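Local atomic coordinates of beta-1,4-mannanase (Caldicellulosiruptor saccharolyticus, PDB entry 1PMH), a protein that binds beta-1,4-linked mannan chains such as mannohexaose through a carbohydrate-binding module, probably holding its parent mannanase, an endo-acting hydrolase, close to its polysaccharide substrate. Residues V72-F77 / K153-L158; T80-V85 / V178-E183; A104-I109 / V159-G164. All coordinates share one frame; numbering follows the deposited sequence.

Contact 1 of 3, residues V72-F77 / K153-L158. With BMA (beta-D-mannopyranose), chain B; EDO (1,2-ethanediol), chain G.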
loop_
_atom_site.group_PDB
_atom_site.type_symbol
_atom_site.label_atom_id
_atom_site.label_comp_id
_atom_site.label_asym_id
_atom_site.label_seq_id
_atom_site.Cartn_x
_atom_site.Cartn_y
_atom_site.Cartn_z
ATOM N N VAL A 72 16.060 -3.952 7.080
ATOM C CA VAL A 72 17.481 -3.832 6.727
ATOM C C VAL A 72 17.651 -2.985 5.489
ATOM O O VAL A 72 17.323 -3.442 4.390
ATOM C CB VAL A 72 18.153 -5.171 6.521
ATOM C CG1 VAL A 72 19.585 -5.013 6.093
ATOM C CG2 VAL A 72 18.017 -6.037 7.787
ATOM N N VAL A 73 18.120 -1.745 5.649
ATOM C CA VAL A 73 18.315 -0.840 4.550
ATOM C C VAL A 73 19.349 -1.436 3.594
ATOM O O VAL A 73 20.429 -1.840 4.061
ATOM C CB VAL A 73 18.637 0.565 5.063
ATOM C CG1 VAL A 73 18.814 1.500 3.915
ATOM C CG2 VAL A 73 17.555 1.079 6.010
ATOM N N GLU A 74 19.040 -1.445 2.300
ATOM C CA GLU A 74 19.886 -1.975 1.248
ATOM C C GLU A 74 20.052 -3.489 1.363
ATOM O O GLU A 74 20.852 -4.092 0.643
ATOM C CB GLU A 74 21.224 -1.300 0.961
ATOM C CG GLU A 74 21.081 0.038 0.284
ATOM C CD GLU A 74 20.686 -0.031 -1.170
ATOM O OE1 GLU A 74 20.482 -1.094 -1.805
ATOM O OE2 GLU A 74 20.522 1.093 -1.668
ATOM N N GLY A 75 19.258 -4.140 2.194
ATOM C CA GLY A 75 19.298 -5.589 2.217
ATOM C C GLY A 75 18.765 -6.213 0.963
ATOM O O GLY A 75 18.062 -5.583 0.194
ATOM N N GLN A 76 19.104 -7.491 0.794
ATOM C CA GLN A 76 18.560 -8.319 -0.248
ATOM C C GLN A 76 17.662 -9.352 0.426
ATOM O O GLN A 76 17.766 -9.601 1.635
ATOM C CB GLN A 76 19.676 -8.804 -1.190
ATOM C CG GLN A 76 20.494 -7.634 -1.845
ATOM C CD GLN A 76 20.335 -7.369 -3.366
ATOM O OE1 GLN A 76 20.335 -6.184 -3.837
ATOM N NE2 GLN A 76 20.177 -8.449 -4.129
ATOM N N PHE A 77 16.696 -9.859 -0.308
ATOM C CA PHE A 77 15.772 -10.854 0.191
ATOM C C PHE A 77 15.634 -11.903 -0.881
ATOM O O PHE A 77 15.538 -11.580 -2.069
ATOM C CB PHE A 77 14.401 -10.234 0.482
ATOM C CG PHE A 77 13.381 -11.206 1.044
ATOM C CD1 PHE A 77 13.312 -11.467 2.394
ATOM C CD2 PHE A 77 12.449 -11.794 0.201
ATOM C CE1 PHE A 77 12.379 -12.375 2.895
ATOM C CE2 PHE A 77 11.472 -12.641 0.687
ATOM C CZ PHE A 77 11.463 -12.944 2.013
ATOM N N LYS A 153 17.226 -13.750 -5.235
ATOM C CA LYS A 153 17.647 -12.658 -4.378
ATOM C C LYS A 153 17.534 -11.324 -5.120
ATOM O O LYS A 153 18.068 -11.161 -6.219
ATOM C CB LYS A 153 19.062 -12.904 -3.875
ATOM C CG LYS A 153 19.212 -14.050 -2.903
ATOM C CD LYS A 153 20.693 -14.442 -2.757
ATOM C CE LYS A 153 21.184 -15.289 -3.913
ATOM N NZ LYS A 153 22.573 -15.847 -3.924
ATOM N N LYS A 154 16.827 -10.384 -4.486
ATOM C CA LYS A 154 16.614 -9.051 -5.032
ATOM C C LYS A 154 16.691 -8.052 -3.907
ATOM O O LYS A 154 16.507 -8.359 -2.741
ATOM C CB LYS A 154 15.232 -8.983 -5.709
ATOM C CG LYS A 154 15.081 -9.827 -7.000
ATOM C CD LYS A 154 15.892 -9.305 -8.143
ATOM C CE LYS A 154 15.524 -10.039 -9.405
ATOM N NZ LYS A 154 16.312 -9.562 -10.554
ATOM N N ARG A 155 16.910 -6.796 -4.291
ATOM C CA ARG A 155 16.903 -5.682 -3.370
ATOM C C ARG A 155 15.546 -5.612 -2.669
ATOM O O ARG A 155 14.515 -5.565 -3.321
ATOM C CB ARG A 155 17.175 -4.402 -4.147
ATOM C CG ARG A 155 17.424 -3.179 -3.344
ATOM C CD ARG A 155 17.956 -2.067 -4.246
ATOM N NE ARG A 155 18.229 -0.824 -3.535
ATOM C CZ ARG A 155 17.332 0.112 -3.319
ATOM N NH1 ARG A 155 16.077 -0.016 -3.719
ATOM N NH2 ARG A 155 17.703 1.198 -2.651
ATOM N N ALA A 156 15.574 -5.593 -1.340
ATOM C CA ALA A 156 14.425 -5.943 -0.522
ATOM C C ALA A 156 13.535 -4.769 -0.132
ATOM O O ALA A 156 13.085 -4.694 1.014
ATOM C CB ALA A 156 14.853 -6.668 0.698
ATOM N N GLN A 157 13.320 -3.844 -1.072
ATOM C CA GLN A 157 12.468 -2.689 -0.786
ATOM C C GLN A 157 11.161 -2.853 -1.561
ATOM O O GLN A 157 11.149 -2.880 -2.788
ATOM C CB GLN A 157 13.198 -1.397 -1.130
ATOM C CG GLN A 157 12.412 -0.211 -0.612
ATOM C CD GLN A 157 13.002 1.114 -1.013
ATOM O OE1 GLN A 157 13.421 1.306 -2.160
ATOM N NE2 GLN A 157 13.063 2.051 -0.065
ATOM N N LEU A 158 10.070 -2.891 -0.809
ATOM C CA LEU A 158 8.725 -2.909 -1.388
ATOM C C LEU A 158 8.246 -1.470 -1.364
ATOM O O LEU A 158 8.342 -0.809 -0.334
ATOM C CB LEU A 158 7.844 -3.795 -0.533
ATOM C CG LEU A 158 6.432 -4.071 -0.956
ATOM C CD1 LEU A 158 6.319 -4.766 -2.274
ATOM C CD2 LEU A 158 5.724 -4.849 0.140
HETATM C C1 BMA B . 18.218 6.053 -6.867
HETATM C C2 BMA B . 19.199 7.217 -6.727
HETATM C C3 BMA B . 20.644 6.753 -6.548
HETATM C C4 BMA B . 20.748 5.895 -5.289
HETATM C C5 BMA B . 19.770 4.736 -5.435
HETATM C C6 BMA B . 19.579 3.871 -4.186
HETATM O O2 BMA B . 18.841 8.014 -5.615
HETATM O O3 BMA B . 21.504 7.877 -6.513
HETATM O O4 BMA B . 22.058 5.393 -5.133
HETATM O O5 BMA B . 18.467 5.132 -5.822
HETATM O O6 BMA B . 18.819 4.535 -3.181
HETATM C C1 EDO G . 11.349 2.856 3.899
HETATM O O1 EDO G . 11.945 2.437 2.683
HETATM C C2 EDO G . 12.074 2.430 5.166
HETATM O O2 EDO G . 12.047 1.054 5.461
HETATM O O HOH W 1 19.947 -9.186 -6.792
#

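Contact 2 of 3, residues T80-V85 / V178-E183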
loop_
_atom_site.group_PDB
_atom_site.type_symbol
_atom_site.label_atom_id
_atom_site.label_comp_id
_atom_site.label_asym_id
_atom_site.label_seq_id
_atom_site.Cartn_x
_atom_site.Cartn_y
_atom_site.Cartn_z
ATOM N N THR A 80 12.927 -16.583 -3.861
ATOM C CA THR A 80 12.702 -17.954 -4.281
ATOM C C THR A 80 11.501 -18.542 -3.554
ATOM O O THR A 80 11.427 -18.496 -2.325
ATOM C CB THR A 80 13.952 -18.822 -4.050
ATOM O OG1 THR A 80 15.066 -18.260 -4.771
ATOM C CG2 THR A 80 13.789 -20.254 -4.582
ATOM N N GLY A 81 10.565 -19.080 -4.320
ATOM C CA GLY A 81 9.379 -19.679 -3.732
ATOM C C GLY A 81 8.274 -18.733 -3.355
ATOM O O GLY A 81 7.197 -19.188 -2.975
ATOM N N TYR A 82 8.500 -17.433 -3.490
ATOM C CA TYR A 82 7.423 -16.463 -3.272
ATOM C C TYR A 82 6.833 -16.114 -4.626
ATOM O O TYR A 82 7.557 -15.903 -5.589
ATOM C CB TYR A 82 7.950 -15.209 -2.559
ATOM C CG TYR A 82 8.408 -15.476 -1.127
ATOM C CD1 TYR A 82 9.699 -15.902 -0.836
ATOM C CD2 TYR A 82 7.566 -15.290 -0.047
ATOM C CE1 TYR A 82 10.115 -16.133 0.457
ATOM C CE2 TYR A 82 7.963 -15.512 1.272
ATOM C CZ TYR A 82 9.227 -15.953 1.515
ATOM O OH TYR A 82 9.671 -16.175 2.801
ATOM N N LYS A 83 5.500 -16.050 -4.696
ATOM C CA LYS A 83 4.789 -15.919 -5.958
ATOM C C LYS A 83 3.851 -14.736 -6.030
ATOM O O LYS A 83 3.403 -14.409 -7.122
ATOM C CB LYS A 83 4.044 -17.209 -6.350
ATOM C CG LYS A 83 4.979 -18.417 -6.428
ATOM C CD LYS A 83 4.248 -19.583 -7.037
ATOM C CE LYS A 83 5.164 -20.763 -7.225
ATOM N NZ LYS A 83 4.538 -21.846 -7.989
ATOM N N SER A 84 3.568 -14.071 -4.907
ATOM C CA SER A 84 2.653 -12.951 -4.936
ATOM C C SER A 84 2.938 -11.968 -3.814
ATOM O O SER A 84 3.508 -12.319 -2.787
ATOM C CB SER A 84 1.181 -13.419 -4.863
ATOM O OG SER A 84 0.857 -14.025 -3.638
ATOM N N VAL A 85 2.484 -10.746 -4.024
ATOM C CA VAL A 85 2.367 -9.706 -2.976
ATOM C C VAL A 85 0.897 -9.324 -2.890
ATOM O O VAL A 85 0.307 -8.955 -3.886
ATOM C CB VAL A 85 3.237 -8.470 -3.287
ATOM C CG1 VAL A 85 2.980 -7.397 -2.220
ATOM C CG2 VAL A 85 4.724 -8.894 -3.296
ATOM N N VAL A 178 -0.250 -6.505 4.393
ATOM C CA VAL A 178 0.657 -6.600 3.243
ATOM C C VAL A 178 1.450 -7.877 3.444
ATOM O O VAL A 178 2.132 -8.014 4.436
ATOM C CB VAL A 178 1.556 -5.360 3.190
ATOM C CG1 VAL A 178 2.593 -5.531 2.078
ATOM C CG2 VAL A 178 0.704 -4.082 3.009
ATOM N N ARG A 179 1.344 -8.804 2.499
ATOM C CA ARG A 179 1.946 -10.114 2.642
ATOM C C ARG A 179 2.736 -10.472 1.396
ATOM O O ARG A 179 2.271 -10.288 0.261
ATOM C CB ARG A 179 0.891 -11.204 2.889
ATOM C CG ARG A 179 0.122 -10.970 4.180
ATOM C CD ARG A 179 -0.664 -12.164 4.595
ATOM N NE ARG A 179 -1.817 -12.255 3.715
ATOM C CZ ARG A 179 -2.670 -13.275 3.776
ATOM N NH1 ARG A 179 -2.432 -14.306 4.570
ATOM N NH2 ARG A 179 -3.726 -13.274 2.975
ATOM N N ILE A 180 3.942 -11.020 1.587
ATOM C CA ILE A 180 4.752 -11.607 0.515
ATOM C C ILE A 180 4.595 -13.106 0.714
ATOM O O ILE A 180 4.967 -13.643 1.765
ATOM C CB ILE A 180 6.199 -11.106 0.606
ATOM C CG1 ILE A 180 6.278 -9.565 0.573
ATOM C CG2 ILE A 180 7.063 -11.838 -0.444
ATOM C CD1 ILE A 180 7.699 -9.102 0.903
ATOM N N ARG A 181 3.985 -13.754 -0.285
ATOM C CA ARG A 181 3.348 -15.053 -0.091
ATOM C C ARG A 181 3.852 -16.073 -1.107
ATOM O O ARG A 181 4.056 -15.723 -2.262
ATOM C CB ARG A 181 1.820 -14.974 -0.227
ATOM C CG ARG A 181 1.141 -13.984 0.679
ATOM C CD ARG A 181 -0.369 -14.038 0.582
ATOM N NE ARG A 181 -0.878 -15.197 1.308
ATOM C CZ ARG A 181 -2.059 -15.782 1.142
ATOM N NH1 ARG A 181 -2.893 -15.346 0.229
ATOM N NH2 ARG A 181 -2.355 -16.877 1.831
ATOM N N PRO A 182 3.953 -17.331 -0.711
ATOM C CA PRO A 182 4.134 -18.402 -1.714
ATOM C C PRO A 182 2.923 -18.665 -2.604
ATOM O O PRO A 182 3.017 -19.260 -3.694
ATOM C CB PRO A 182 4.503 -19.615 -0.863
ATOM C CG PRO A 182 3.809 -19.361 0.483
ATOM C CD PRO A 182 3.945 -17.861 0.664
ATOM N N GLU A 183 1.747 -18.223 -2.163
ATOM C CA GLU A 183 0.535 -18.440 -2.931
ATOM C C GLU A 183 0.575 -17.759 -4.293
ATOM O O GLU A 183 1.012 -16.609 -4.402
ATOM C CB GLU A 183 -0.676 -17.948 -2.126
ATOM C CG GLU A 183 -1.104 -18.833 -0.970
ATOM C CD GLU A 183 -0.213 -18.855 0.248
ATOM O OE1 GLU A 183 0.658 -17.982 0.432
ATOM O OE2 GLU A 183 -0.378 -19.824 1.013
HETATM O O HOH W 2 -1.841 -14.044 -2.669
#

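Contact 3 of 3, residues A104-I109 / V159-G164. Unlike the reference sequence in segment 104-109: Ala104 (reference Pro). With BMA (beta-D-mannopyranose), chain C; BMA (beta-D-mannopyranose), chain D.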
loop_
_atom_site.group_PDB
_atom_site.type_symbol
_atom_site.label_atom_id
_atom_site.label_comp_id
_atom_site.label_asym_id
_atom_site.label_seq_id
_atom_site.Cartn_x
_atom_site.Cartn_y
_atom_site.Cartn_z
ATOM N N ALA A 104 -4.358 6.603 -8.732
ATOM C CA ALA A 104 -3.684 5.401 -9.200
ATOM C C ALA A 104 -2.771 4.894 -8.098
ATOM O O ALA A 104 -2.309 5.654 -7.248
ATOM C CB ALA A 104 -2.878 5.733 -10.448
ATOM N N TYR A 105 -2.468 3.619 -8.127
ATOM C CA TYR A 105 -1.453 3.055 -7.275
ATOM C C TYR A 105 -0.665 2.010 -8.038
ATOM O O TYR A 105 -1.119 1.415 -9.026
ATOM C CB TYR A 105 -1.992 2.522 -5.942
ATOM C CG TYR A 105 -2.778 1.255 -6.121
ATOM C CD1 TYR A 105 -2.147 0.041 -6.085
ATOM C CD2 TYR A 105 -4.139 1.255 -6.360
ATOM C CE1 TYR A 105 -2.837 -1.153 -6.300
ATOM C CE2 TYR A 105 -4.853 0.093 -6.556
ATOM C CZ TYR A 105 -4.187 -1.114 -6.589
ATOM O OH TYR A 105 -4.833 -2.307 -6.786
ATOM N N LYS A 106 0.552 1.792 -7.560
ATOM C CA LYS A 106 1.443 0.745 -8.053
ATOM C C LYS A 106 2.070 0.036 -6.865
ATOM O O LYS A 106 2.335 0.652 -5.850
ATOM C CB LYS A 106 2.535 1.287 -8.956
ATOM C CG LYS A 106 2.070 2.147 -10.104
ATOM C CD LYS A 106 3.165 2.463 -11.101
ATOM C CE LYS A 106 2.640 3.150 -12.361
ATOM N NZ LYS A 106 3.770 3.392 -13.319
ATOM N N VAL A 107 2.341 -1.253 -7.070
ATOM C CA VAL A 107 3.066 -2.071 -6.119
ATOM C C VAL A 107 4.334 -2.541 -6.828
ATOM O O VAL A 107 4.240 -3.108 -7.932
ATOM C CB VAL A 107 2.218 -3.249 -5.647
ATOM C CG1 VAL A 107 3.008 -4.122 -4.696
ATOM C CG2 VAL A 107 0.945 -2.759 -4.970
ATOM N N VAL A 108 5.475 -2.281 -6.211
ATOM C CA VAL A 108 6.774 -2.380 -6.850
ATOM C C VAL A 108 7.755 -3.075 -5.924
ATOM O O VAL A 108 7.788 -2.811 -4.726
ATOM C CB VAL A 108 7.282 -0.960 -7.143
ATOM C CG1 VAL A 108 8.691 -0.882 -7.627
ATOM C CG2 VAL A 108 6.355 -0.262 -8.133
ATOM N N ILE A 109 8.603 -3.926 -6.513
ATOM C CA ILE A 109 9.858 -4.318 -5.872
ATOM C C ILE A 109 10.943 -3.449 -6.442
ATOM O O ILE A 109 11.201 -3.488 -7.653
ATOM C CB ILE A 109 10.182 -5.818 -6.026
ATOM C CG1 ILE A 109 9.085 -6.687 -5.395
ATOM C CG2 ILE A 109 11.552 -6.113 -5.424
ATOM C CD1 ILE A 109 9.259 -8.193 -5.695
ATOM N N VAL A 159 7.696 -1.035 -2.500
ATOM C CA VAL A 159 7.213 0.315 -2.661
ATOM C C VAL A 159 5.756 0.292 -3.083
ATOM O O VAL A 159 5.377 -0.439 -4.001
ATOM C CB VAL A 159 8.055 1.106 -3.648
ATOM C CG1 VAL A 159 7.473 2.499 -3.894
ATOM C CG2 VAL A 159 9.505 1.203 -3.171
ATOM N N PHE A 160 4.975 1.124 -2.399
ATOM C CA PHE A 160 3.632 1.469 -2.817
ATOM C C PHE A 160 3.653 2.914 -3.308
ATOM O O PHE A 160 4.028 3.806 -2.568
ATOM C CB PHE A 160 2.621 1.364 -1.689
ATOM C CG PHE A 160 2.307 -0.042 -1.295
ATOM C CD1 PHE A 160 3.179 -0.759 -0.542
ATOM C CD2 PHE A 160 1.102 -0.638 -1.687
ATOM C CE1 PHE A 160 2.924 -2.093 -0.164
ATOM C CE2 PHE A 160 0.817 -1.927 -1.326
ATOM C CZ PHE A 160 1.751 -2.617 -0.567
ATOM N N GLN A 161 3.306 3.101 -4.588
ATOM C CA GLN A 161 3.182 4.402 -5.173
ATOM C C GLN A 161 1.708 4.777 -5.218
ATOM O O GLN A 161 0.893 3.967 -5.587
ATOM C CB GLN A 161 3.786 4.432 -6.562
ATOM C CG GLN A 161 3.710 5.808 -7.203
ATOM C CD GLN A 161 4.409 5.795 -8.544
ATOM O OE1 GLN A 161 3.753 5.749 -9.601
ATOM N NE2 GLN A 161 5.717 5.819 -8.533
ATOM N N PHE A 162 1.400 6.027 -4.856
ATOM C CA PHE A 162 0.076 6.577 -4.977
ATOM C C PHE A 162 0.178 7.803 -5.842
ATOM O O PHE A 162 1.095 8.603 -5.666
ATOM C CB PHE A 162 -0.470 6.961 -3.601
ATOM C CG PHE A 162 -0.667 5.809 -2.699
ATOM C CD1 PHE A 162 0.362 5.322 -1.912
ATOM C CD2 PHE A 162 -1.914 5.180 -2.622
ATOM C CE1 PHE A 162 0.163 4.204 -1.113
ATOM C CE2 PHE A 162 -2.067 4.047 -1.816
ATOM C CZ PHE A 162 -1.048 3.616 -1.062
ATOM N N ALA A 163 -0.797 8.038 -6.709
ATOM C CA ALA A 163 -0.775 9.259 -7.517
ATOM C C ALA A 163 -2.179 9.763 -7.721
ATOM O O ALA A 163 -3.025 9.100 -8.311
ATOM C CB ALA A 163 -0.099 9.038 -8.885
ATOM N N GLY A 164 -2.429 10.969 -7.231
ATOM C CA GLY A 164 -3.718 11.599 -7.508
ATOM C C GLY A 164 -3.859 11.900 -9.002
ATOM O O GLY A 164 -2.962 12.417 -9.632
HETATM C C1 BMA C . 5.157 6.551 -13.818
HETATM C C2 BMA C . 5.510 6.510 -12.363
HETATM C C3 BMA C . 7.030 6.588 -12.259
HETATM C C4 BMA C . 7.666 5.497 -13.138
HETATM C C5 BMA C . 7.104 5.517 -14.544
HETATM C C6 BMA C . 7.637 4.327 -15.324
HETATM O O2 BMA C . 5.054 5.302 -11.799
HETATM O O3 BMA C . 7.397 6.525 -10.875
HETATM O O4 BMA C . 9.021 5.796 -13.335
HETATM O O5 BMA C . 5.704 5.442 -14.520
HETATM O O6 BMA C . 7.273 4.492 -16.649
HETATM C C1 BMA D . 0.973 7.743 -16.495
HETATM C C2 BMA D . 1.361 6.301 -16.720
HETATM C C3 BMA D . 2.192 5.844 -15.529
HETATM C C4 BMA D . 3.256 6.845 -15.198
HETATM C C5 BMA D . 2.711 8.272 -15.044
HETATM C C6 BMA D . 3.749 9.333 -14.782
HETATM O O2 BMA D . 2.160 6.212 -17.885
HETATM O O3 BMA D . 2.691 4.521 -15.704
HETATM O O4 BMA D . 3.771 6.425 -13.957
HETATM O O5 BMA D . 2.021 8.623 -16.234
HETATM O O6 BMA D . 4.761 9.304 -15.764
#

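Contact 1 of 3, residues V72-F77 / K153-L158
Ala156 and Phe77 pack closely where residues 72-77 lie on residues 153-158: the methyl CB of Ala156 sits 3.6 Å from CB of Phe77 and also touches the carbonyl O of Gly75. Around this spot three hydrogen bonds pin the backbones. Ala156 N gives its hydrogen to Gly75 O, Phe77 N to Lys154 O, and Lys154 N returns one to Phe77 O at 3.0 Å. The Phe77 side chain, CG anti to the backbone N (chi1 -179°), carries its ring away from residues 153-158, where it meets Phe79 and Tyr82. This is a short antiparallel pairing of strand 76-78 with strand 153-165 at the end of one sheet of the jellyroll beta-sandwich, entered through a type II turn from Val72 to Gly75 that is closed by Gly75 N to Val72 O. On the solvent side the links are made by side chains. Glu74, in one of its two modelled positions, and Arg155, both of the mannan-binding pocket, form a two-pronged salt bridge: NE of Arg155 meets OE1 of Glu74 at 2.9 Å, and NH2 meets OE2 at 3.0 Å. The second bond is nearly straight (169°), and OE2 lies in the guanidinium plane but is approached from above the carboxylate, the two flat groups standing 62° apart. Arg155 NH1 is taken by Asn110 O, which would help to fix the guanidinium's rotation, and Arg155 NH2 approaches O6 of a bound mannose to 3.6 Å without a hydrogen bond. Gln76, also modelled twice, is looser: its NE2 reaches Lys153 O through a water, 2.8 Å from each.

Contact 2 of 3, residues T80-V85 / V178-E183
Lys83 and Ser84 both face Arg181 in a classic beta bulge, where the strand 84-92 begins to pair with the end of strand 172-181. Arg181 O is gripped twice, by Lys83 N at 2.8 Å and by Ser84 N at 3.2 Å, both in its carbonyl plane, while Arg181 N answers to Ser84 O. The next pair, Val85 with Ile180, adds a CA-H...O contact from Val85 CA to Arg179 O. On the face that Ser84 shares with Arg181, two arginines share Glu86: NH1 of Arg181 and NH2 of Arg179 each form a salt bridge with it, and their guanidinium groups lie face over face, so the carboxylate would probably ease the repulsion between them. The Tyr82 ring crosses Ile180 at about a right angle, Tyr82 CD2 being 3.5 Å from Ile180 CG2 in one of the two modelled positions of Ile180, and its OH is bonded to Asn5 O. An alanine in place of Tyr82 would probably leave Ile180 CG2 without its ring partner, Asn5 O without the hydroxyl, and a gap beside Phe77. The Ser84 hydroxyl, placed between the backbone N and the carbonyl carbon (chi1 66°), accepts from a water and donates to Glu183 O, OG to O 2.7 Å.

Contact 3 of 3, residues A104-I109 / V159-G164
Strands 104-109 and 159-164 run antiparallel as buried neighbours in the sheet that carries the mannan site, their axes 4.6 Å apart at closest and 166° between directions. Lys106 and Gln161 lie side by side across a hydrogen-bonded pair and point the same way, to the sugar. Each chain is extended beyond CG, and CD of Lys106 runs 3.7 Å from OE1 of Gln161. Lys106 NZ gives hydrogen bonds to O2 of one mannose, at 2.8 Å, and to O3 and O4 of the next, so one ammonium spans two sugar units; Glu115 is its salt-bridge partner. Gln161 grips the first mannose with both ends of its amide: OE1 accepts from O2 at 2.6 Å, and NE2 donates to O3 at 3.0 Å while also bonding to Asp64. O2 of that mannose is therefore held by both residues. Ala104 and Ala163 form the hydrogen-bonded pair at one end of the same face, Val108 and Val159 that at the other, with CB atoms 4.1 Å apart. The opposite face is apolar where Val107 meets Phe160, CG2 lying 3.7 Å from CE2 of the ring. Tyr105 sets its CB near Phe162 on this side, its hydroxyl bonded to Glu119. That face packs on strands 84-92 and 135-145 of the other sheet, while strand 114-122 borders 104-109 and strand 61-68 borders 159-164.

How the contacts relate
Contacts 1 and 3 share strand 153-165 and hence one sheet of the sandwich, their centres about 18 Å apart; contact 2 joins two strands of the facing sheet, about 15 Å from contact 1 and 18 Å from contact 3. Along the chain, contact 3 is nested within the loop closed by contact 2, whereas the segments of contact 1 alternate with those of both others. The sheets meet through Leu158, whose CD2 packs on Val178, and through Val85 against Val107. Contacts 1 and 3 each supply two residues of the mannan-binding pocket, and contact 2 ties strands beneath it, close to the chain's C-terminal end.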